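Mevalonate kinase (Staphylococcus aureus, PDB 2X7I) probably catalyses the ATP-dependent phosphorylation of mevalonate to phosphomevalonate, as a GHMP-family kinase of the mevalonate pathway of isoprenoid synthesis. Local coordinates at residues A[261-265]-A[277-281]. Coordinates in Å, arbitrary orientation, origin at the centre of the assembly. Numbering follows the deposited sequence.
Sequences GAIAG and LLLAK
Two successive residues, Ile-263 and Ala-264, share Leu-279 as their backbone partner: Ile-263 N donates to Leu-279 O (2.8 Å), and Leu-279 N donates to Ala-264 O (3.1 Å). Ile-263 holds a turn-like conformation (-88/-9), and the chain extends from Ala-264 (-161/159) through Gly-265 (-158/144). Segment 277-281 is extended through Ala-280 and runs antiparallel, the end-to-end directions 143° apart. Gly-265 and Leu-278 form a non-hydrogen-bonded pair, CA to CA 4.5 Å. Leu-278 (mt) sets its CD2 3.7 Å from Gly-265 CA, where a CB on residue 265 would clash. This hairpin forms one side of the four-stranded antiparallel sheet in the GHMP kinase C-terminal domain: 264-267 is an outermost strand, and 276-280 also pairs with 175-180. Gly-261, at positive phi (108/-1), is the C-prime residue of a Schellman motif ending helix 248-259, so the chain passes from helix to edge strand within a few residues. Ala-262 CB packs on Leu-278 CB (3.9 Å), both touching Ile-289 of helix 283-295. Ala-264 CB meets Leu-279 CB (4.1 Å) against Phe-233 of helix 226-243, whose Asn-234 ND2 bonds Ile-263 O.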
loop_
_atom_site.group_PDB
_atom_site.type_symbol
_atom_site.label_atom_id
_atom_site.label_comp_id
_atom_site.label_asym_id
_atom_site.label_seq_id
_atom_site.Cartn_x
_atom_site.Cartn_y
_atom_site.Cartn_z
ATOM N N GLY A 261 -17.145 -15.869 7.064
ATOM C CA GLY A 261 -16.171 -16.798 6.485
ATOM C C GLY A 261 -14.694 -16.430 6.541
ATOM O O GLY A 261 -13.864 -17.207 6.076
ATOM N N ALA A 262 -14.357 -15.262 7.091
ATOM C CA ALA A 262 -12.955 -14.887 7.281
ATOM C C ALA A 262 -12.353 -15.774 8.368
ATOM O O ALA A 262 -12.882 -15.827 9.471
ATOM C CB ALA A 262 -12.824 -13.412 7.667
ATOM N N ILE A 263 -11.256 -16.463 8.045
ATOM C CA ILE A 263 -10.604 -17.385 8.978
ATOM C C ILE A 263 -9.587 -16.695 9.859
ATOM O O ILE A 263 -9.069 -17.300 10.792
ATOM C CB ILE A 263 -9.908 -18.584 8.255
ATOM C CG1 ILE A 263 -8.733 -18.126 7.374
ATOM C CG2 ILE A 263 -10.920 -19.365 7.427
ATOM C CD1 ILE A 263 -7.987 -19.278 6.732
ATOM N N ALA A 264 -9.296 -15.434 9.557
ATOM C CA ALA A 264 -8.328 -14.659 10.327
ATOM C C ALA A 264 -8.524 -13.164 10.091
ATOM O O ALA A 264 -9.106 -12.760 9.085
ATOM C CB ALA A 264 -6.897 -15.077 9.965
ATOM N N GLY A 265 -8.021 -12.357 11.019
ATOM C CA GLY A 265 -8.133 -10.908 10.944
ATOM C C GLY A 265 -7.076 -10.201 11.775
ATOM O O GLY A 265 -6.677 -10.690 12.840
ATOM N N LEU A 277 -7.205 -6.386 7.600
ATOM C CA LEU A 277 -6.891 -7.472 6.680
ATOM C C LEU A 277 -7.607 -8.749 7.140
ATOM O O LEU A 277 -7.396 -9.198 8.269
ATOM C CB LEU A 277 -5.375 -7.703 6.633
ATOM C CG LEU A 277 -4.484 -6.458 6.505
ATOM C CD1 LEU A 277 -3.014 -6.804 6.653
ATOM C CD2 LEU A 277 -4.730 -5.753 5.189
ATOM N N LEU A 278 -8.451 -9.318 6.279
ATOM C CA LEU A 278 -9.155 -10.570 6.594
ATOM C C LEU A 278 -8.767 -11.647 5.589
ATOM O O LEU A 278 -8.708 -11.386 4.392
ATOM C CB LEU A 278 -10.681 -10.379 6.570
ATOM C CG LEU A 278 -11.247 -9.297 7.502
ATOM C CD1 LEU A 278 -12.739 -9.056 7.242
ATOM C CD2 LEU A 278 -11.007 -9.666 8.947
ATOM N N LEU A 279 -8.517 -12.857 6.084
ATOM C CA LEU A 279 -8.071 -13.954 5.246
ATOM C C LEU A 279 -9.232 -14.888 4.930
ATOM O O LEU A 279 -9.974 -15.297 5.820
ATOM C CB LEU A 279 -6.933 -14.720 5.929
ATOM C CG LEU A 279 -5.620 -13.960 6.159
ATOM C CD1 LEU A 279 -4.522 -14.924 6.587
ATOM C CD2 LEU A 279 -5.179 -13.189 4.913
ATOM N N ALA A 280 -9.389 -15.201 3.646
ATOM C CA ALA A 280 -10.440 -16.096 3.168
ATOM C C ALA A 280 -9.789 -17.151 2.302
ATOM O O ALA A 280 -8.773 -16.885 1.663
ATOM C CB ALA A 280 -11.464 -15.330 2.371
ATOM N N LYS A 281 -10.378 -18.342 2.288
ATOM C CA LYS A 281 -9.826 -19.477 1.558
ATOM C C LYS A 281 -10.057 -19.382 0.047
ATOM O O LYS A 281 -9.227 -19.857 -0.734
ATOM C CB LYS A 281 -10.425 -20.792 2.081
ATOM C CG LYS A 281 -10.125 -21.067 3.551
ATOM C CD LYS A 281 -10.773 -22.377 4.032
ATOM C CE LYS A 281 -10.145 -22.888 5.328
ATOM N NZ LYS A 281 -10.595 -24.291 5.647
#